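Cry23AA1 (Bacillus thuringiensis, PDB 4RHZ) is an aerolysin-family crystal protein that forms a binary complex with Cry37Aa1 and probably acts as a pore-forming toxin. Local coordinates at residues 222-234 with 246-260. Numbering follows the deposited sequence. Where two conformers were deposited one is given.
Sequences AQGLRSIIQVTEY and ITYLINGSLAPNVTL
Gln223 and Asn257 reach toward each other from opposite directions, their amides nearly coplanar (5° apart) and joined by two hydrogen bonds. Followed outward from CB, Gln223 has CG tucked between its own backbone N and carbonyl carbon (chi1 56°) and then runs extended to CD, which lies against the Asn257 amide. Gln223 OE1 takes Asn257 ND2 on an in-plane lone pair at 2.6 Å. Gln223 NE2 gives one hydrogen to Asn257 OD1 at 2.8 Å and the other to Gly224 O, and also touches Ala255 CB at 3.5 Å. Three bonds thus fix the rotation of the amide; the Gln223 side chain lies about 4 Å from that of the zinc ligand His79. Ala255 to Val258 form a type I turn, and Asn257 ND2 also reaches Thr113 O. Beyond this end the segments pair as the antiparallel hairpin 211-235/246-254 of an aerolysin-type toxin. A classic bulge at Leu225 and Arg226, opposite Gln155, interrupts the edge facing strand 146-179. Between Arg226 and Ile228 a second beta bulge shifts the hairpin register by one residue: Ser227 O accepts Gly252 N, and Ser227 OG accepts Ser253 N at 2.7 Å. The Asp136 carboxylate is hydrogen-bonded to Ser227 OG through OD1 and to Ser253 OG through OD2. Farther along, Val231 CB sits over one face of the Tyr248 ring, 3.9 Å from its centroid. On the other sheet face, Thr232 OG1 and Thr247 OG1 share a hydrogen bond of 2.8 Å, and Tyr30 of the Cry37AA1 chain binds Thr247 OG1.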
loop_
_atom_site.group_PDB
_atom_site.type_symbol
_atom_site.label_atom_id
_atom_site.label_comp_id
_atom_site.label_asym_id
_atom_site.label_seq_id
_atom_site.Cartn_x
_atom_site.Cartn_y
_atom_site.Cartn_z
ATOM N N ALA A 222 -6.298 0.382 0.389
ATOM C CA ALA A 222 -5.626 -0.154 1.554
ATOM C C ALA A 222 -6.454 -1.375 1.865
ATOM O O ALA A 222 -7.664 -1.255 2.034
ATOM C CB ALA A 222 -5.697 0.846 2.744
ATOM N N GLN A 223 -5.842 -2.550 1.912
ATOM C CA GLN A 223 -6.600 -3.745 2.363
ATOM C C GLN A 223 -5.707 -4.739 3.055
ATOM O O GLN A 223 -4.472 -4.741 2.873
ATOM C CB GLN A 223 -7.273 -4.483 1.175
ATOM C CG GLN A 223 -6.278 -4.840 0.177
ATOM C CD GLN A 223 -6.827 -5.744 -0.904
ATOM O OE1 GLN A 223 -7.100 -5.270 -2.035
ATOM N NE2 GLN A 223 -6.973 -7.074 -0.594
ATOM N N GLY A 224 -6.368 -5.660 3.750
ATOM C CA GLY A 224 -5.688 -6.851 4.234
ATOM C C GLY A 224 -5.289 -7.649 3.032
ATOM O O GLY A 224 -6.110 -7.861 2.106
ATOM N N LEU A 225 -4.057 -8.115 3.025
ATOM C CA LEU A 225 -3.667 -8.972 1.945
ATOM C C LEU A 225 -3.701 -10.445 2.276
ATOM O O LEU A 225 -3.954 -11.256 1.384
ATOM C CB LEU A 225 -2.270 -8.655 1.490
ATOM C CG LEU A 225 -1.947 -7.215 1.126
ATOM C CD1 LEU A 225 -0.416 -7.140 1.050
ATOM C CD2 LEU A 225 -2.601 -6.849 -0.269
ATOM N N ARG A 226 -3.371 -10.785 3.531
ATOM C CA ARG A 226 -3.337 -12.165 4.014
ATOM C C ARG A 226 -3.232 -12.213 5.518
ATOM O O ARG A 226 -2.820 -11.203 6.160
ATOM C CB ARG A 226 -2.246 -12.982 3.396
ATOM C CG ARG A 226 -0.972 -12.263 3.288
ATOM C CD ARG A 226 0.078 -13.190 3.590
ATOM N NE ARG A 226 0.916 -13.478 2.474
ATOM C CZ ARG A 226 1.424 -14.693 2.207
ATOM N NH1 ARG A 226 1.134 -15.761 2.972
ATOM N NH2 ARG A 226 2.220 -14.837 1.150
ATOM N N SER A 227 -3.699 -13.344 6.067
ATOM C CA SER A 227 -3.697 -13.626 7.495
ATOM C C SER A 227 -2.629 -14.715 7.710
ATOM O O SER A 227 -2.339 -15.530 6.811
ATOM C CB SER A 227 -5.086 -14.066 7.983
ATOM O OG SER A 227 -5.446 -15.319 7.351
ATOM N N ILE A 228 -1.975 -14.652 8.860
ATOM C CA ILE A 228 -0.978 -15.617 9.247
ATOM C C ILE A 228 -1.267 -15.970 10.748
ATOM O O ILE A 228 -1.714 -15.097 11.542
ATOM C CB ILE A 228 0.410 -14.998 9.107
ATOM C CG1 ILE A 228 0.776 -14.841 7.646
ATOM C CG2 ILE A 228 1.498 -15.892 9.754
ATOM C CD1 ILE A 228 1.995 -13.936 7.423
ATOM N N ILE A 229 -1.068 -17.240 11.121
ATOM C CA ILE A 229 -1.126 -17.655 12.541
ATOM C C ILE A 229 0.286 -17.912 12.971
ATOM O O ILE A 229 0.978 -18.760 12.399
ATOM C CB ILE A 229 -1.981 -18.879 12.731
ATOM C CG1 ILE A 229 -3.451 -18.480 12.464
ATOM C CG2 ILE A 229 -1.825 -19.396 14.160
ATOM C CD1 ILE A 229 -4.382 -19.630 12.307
ATOM N N GLN A 230 0.764 -17.146 13.932
ATOM C CA GLN A 230 2.151 -17.227 14.253
ATOM C C GLN A 230 2.251 -17.935 15.613
ATOM O O GLN A 230 1.706 -17.457 16.624
ATOM C CB GLN A 230 2.716 -15.780 14.343
ATOM C CG GLN A 230 4.063 -15.640 14.996
ATOM C CD GLN A 230 4.386 -14.204 15.393
ATOM O OE1 GLN A 230 4.611 -13.362 14.507
ATOM N NE2 GLN A 230 4.496 -13.931 16.710
ATOM N N VAL A 231 2.951 -19.065 15.645
ATOM C CA VAL A 231 2.907 -19.928 16.862
ATOM C C VAL A 231 4.248 -20.013 17.516
ATOM O O VAL A 231 5.246 -20.466 16.899
ATOM C CB VAL A 231 2.393 -21.339 16.548
ATOM C CG1 VAL A 231 2.343 -22.210 17.873
ATOM C CG2 VAL A 231 0.947 -21.270 15.937
ATOM N N THR A 232 4.271 -19.590 18.777
ATOM C CA THR A 232 5.459 -19.766 19.629
ATOM C C THR A 232 5.285 -20.822 20.746
ATOM O O THR A 232 4.357 -20.714 21.564
ATOM C CB THR A 232 5.883 -18.391 20.279
ATOM O OG1 THR A 232 6.155 -17.447 19.210
ATOM C CG2 THR A 232 7.128 -18.550 21.030
ATOM N N GLU A 233 6.173 -21.822 20.802
ATOM C CA GLU A 233 6.125 -22.794 21.941
ATOM C C GLU A 233 7.228 -22.443 22.880
ATOM O O GLU A 233 8.325 -22.260 22.443
ATOM C CB GLU A 233 6.415 -24.231 21.518
ATOM C CG GLU A 233 5.696 -24.730 20.353
ATOM C CD GLU A 233 5.993 -26.238 20.002
ATOM O OE1 GLU A 233 6.844 -26.936 20.671
ATOM O OE2 GLU A 233 5.357 -26.711 19.040
ATOM N N TYR A 234 6.923 -22.374 24.158
ATOM C CA TYR A 234 7.916 -22.142 25.142
ATOM C C TYR A 234 7.724 -23.089 26.329
ATOM O O TYR A 234 6.611 -23.446 26.715
ATOM C CB TYR A 234 7.897 -20.715 25.626
ATOM C CG TYR A 234 9.253 -20.295 26.123
ATOM C CD1 TYR A 234 10.239 -19.852 25.221
ATOM C CD2 TYR A 234 9.566 -20.338 27.486
ATOM C CE1 TYR A 234 11.496 -19.446 25.670
ATOM C CE2 TYR A 234 10.823 -19.941 27.940
ATOM C CZ TYR A 234 11.782 -19.509 27.021
ATOM O OH TYR A 234 13.011 -19.112 27.447
ATOM N N ILE A 246 10.404 -22.441 20.186
ATOM C CA ILE A 246 10.389 -22.333 18.750
ATOM C C ILE A 246 9.221 -21.434 18.303
ATOM O O ILE A 246 8.105 -21.519 18.887
ATOM C CB ILE A 246 10.331 -23.730 18.066
ATOM C CG1 ILE A 246 10.510 -23.592 16.539
ATOM C CG2 ILE A 246 9.046 -24.524 18.451
ATOM C CD1 ILE A 246 10.486 -24.928 15.771
ATOM N N THR A 247 9.467 -20.586 17.282
ATOM C CA THR A 247 8.379 -19.895 16.611
ATOM C C THR A 247 8.211 -20.373 15.170
ATOM O O THR A 247 9.170 -20.370 14.422
ATOM C CB THR A 247 8.595 -18.390 16.618
ATOM O OG1 THR A 247 8.579 -17.884 17.975
ATOM C CG2 THR A 247 7.488 -17.666 15.750
ATOM N N TYR A 248 7.011 -20.805 14.784
ATOM C CA TYR A 248 6.771 -21.168 13.361
ATOM C C TYR A 248 5.463 -20.494 12.870
ATOM O O TYR A 248 4.651 -20.049 13.681
ATOM C CB TYR A 248 6.703 -22.707 13.138
ATOM C CG TYR A 248 5.657 -23.399 14.003
ATOM C CD1 TYR A 248 4.403 -23.736 13.492
ATOM C CD2 TYR A 248 5.928 -23.729 15.338
ATOM C CE1 TYR A 248 3.434 -24.342 14.295
ATOM C CE2 TYR A 248 4.963 -24.371 16.160
ATOM C CZ TYR A 248 3.734 -24.682 15.631
ATOM O OH TYR A 248 2.763 -25.265 16.443
ATOM N N LEU A 249 5.273 -20.383 11.557
ATOM C CA LEU A 249 4.128 -19.612 11.023
ATOM C C LEU A 249 3.293 -20.464 10.139
ATOM O O LEU A 249 3.816 -21.180 9.298
ATOM C CB LEU A 249 4.627 -18.443 10.212
ATOM C CG LEU A 249 5.580 -17.474 10.920
ATOM C CD1 LEU A 249 6.242 -16.584 9.873
ATOM C CD2 LEU A 249 4.919 -16.692 11.947
ATOM N N ILE A 250 1.990 -20.411 10.347
ATOM C CA ILE A 250 1.062 -21.185 9.559
ATOM C C ILE A 250 0.222 -20.183 8.686
ATOM O O ILE A 250 -0.411 -19.264 9.221
ATOM C CB ILE A 250 0.102 -21.931 10.511
ATOM C CG1 ILE A 250 0.854 -22.943 11.386
ATOM C CG2 ILE A 250 -1.069 -22.622 9.716
ATOM C CD1 ILE A 250 0.030 -23.288 12.615
ATOM N N ASN A 251 0.260 -20.324 7.363
ATOM C CA ASN A 251 -0.636 -19.545 6.499
ATOM C C ASN A 251 -2.083 -19.717 6.848
ATOM O O ASN A 251 -2.547 -20.862 7.001
ATOM C CB ASN A 251 -0.410 -19.910 5.078
ATOM C CG ASN A 251 0.922 -19.496 4.656
ATOM O OD1 ASN A 251 1.415 -18.412 5.067
ATOM N ND2 ASN A 251 1.553 -20.323 3.860
ATOM N N GLY A 252 -2.751 -18.578 7.035
ATOM C CA GLY A 252 -4.183 -18.542 7.285
ATOM C C GLY A 252 -4.872 -18.437 5.936
ATOM O O GLY A 252 -4.973 -19.437 5.261
ATOM N N SER A 253 -5.248 -17.224 5.512
ATOM C CA SER A 253 -6.004 -16.993 4.268
ATOM C C SER A 253 -5.370 -15.909 3.378
ATOM O O SER A 253 -4.678 -15.022 3.872
ATOM C CB SER A 253 -7.422 -16.507 4.576
ATOM O OG SER A 253 -8.148 -17.347 5.427
ATOM N N LEU A 254 -5.623 -15.972 2.075
ATOM C CA LEU A 254 -5.267 -14.859 1.140
ATOM C C LEU A 254 -6.521 -14.071 0.914
ATOM O O LEU A 254 -7.591 -14.653 0.894
ATOM C CB LEU A 254 -4.882 -15.398 -0.219
ATOM C CG LEU A 254 -3.668 -16.284 -0.356
ATOM C CD1 LEU A 254 -3.490 -16.641 -1.831
ATOM C CD2 LEU A 254 -2.416 -15.584 0.231
ATOM N N ALA A 255 -6.430 -12.758 0.733
ATOM C CA ALA A 255 -7.621 -11.990 0.234
ATOM C C ALA A 255 -8.126 -12.499 -1.158
ATOM O O ALA A 255 -7.340 -13.034 -1.950
ATOM C CB ALA A 255 -7.330 -10.500 0.226
ATOM N N PRO A 256 -9.428 -12.350 -1.454
ATOM C CA PRO A 256 -9.955 -12.856 -2.797
ATOM C C PRO A 256 -9.198 -12.325 -4.030
ATOM O O PRO A 256 -8.876 -13.093 -5.011
ATOM C CB PRO A 256 -11.414 -12.404 -2.835
ATOM C CG PRO A 256 -11.760 -11.919 -1.397
ATOM C CD PRO A 256 -10.460 -11.691 -0.619
ATOM N N ASN A 257 -8.831 -11.044 -3.948
ATOM C CA ASN A 257 -8.133 -10.359 -5.049
ATOM C C ASN A 257 -6.654 -10.505 -4.939
ATOM O O ASN A 257 -5.934 -9.804 -5.648
ATOM C CB ASN A 257 -8.490 -8.869 -5.102
ATOM C CG ASN A 257 -7.954 -8.075 -3.876
ATOM O OD1 ASN A 257 -7.818 -8.630 -2.754
ATOM N ND2 ASN A 257 -7.673 -6.765 -4.082
ATOM N N VAL A 258 -6.181 -11.414 -4.081
ATOM C CA VAL A 258 -4.729 -11.582 -3.875
ATOM C C VAL A 258 -4.327 -12.979 -4.296
ATOM O O VAL A 258 -5.090 -13.941 -4.082
ATOM C CB VAL A 258 -4.299 -11.321 -2.374
ATOM C CG1 VAL A 258 -2.925 -11.880 -2.073
ATOM C CG2 VAL A 258 -4.359 -9.827 -2.019
ATOM N N THR A 259 -3.115 -13.072 -4.853
ATOM C CA THR A 259 -2.550 -14.269 -5.460
ATOM C C THR A 259 -1.012 -14.257 -5.254
ATOM O O THR A 259 -0.427 -13.193 -4.945
ATOM C CB THR A 259 -2.962 -14.337 -7.009
ATOM O OG1 THR A 259 -4.392 -14.473 -7.128
ATOM C CG2 THR A 259 -2.313 -15.521 -7.747
ATOM N N LEU A 260 -0.350 -15.420 -5.358
ATOM C CA LEU A 260 1.149 -15.457 -5.478
ATOM C C LEU A 260 1.717 -16.426 -6.554
ATOM O O LEU A 260 2.706 -17.163 -6.372
ATOM C CB LEU A 260 1.866 -15.620 -4.126
ATOM C CG LEU A 260 1.286 -16.246 -2.857
ATOM C CD1 LEU A 260 0.910 -15.134 -1.895
ATOM C CD2 LEU A 260 0.118 -17.222 -3.147
HETATM O O HOH W 1 -1.123 -16.187 4.501
#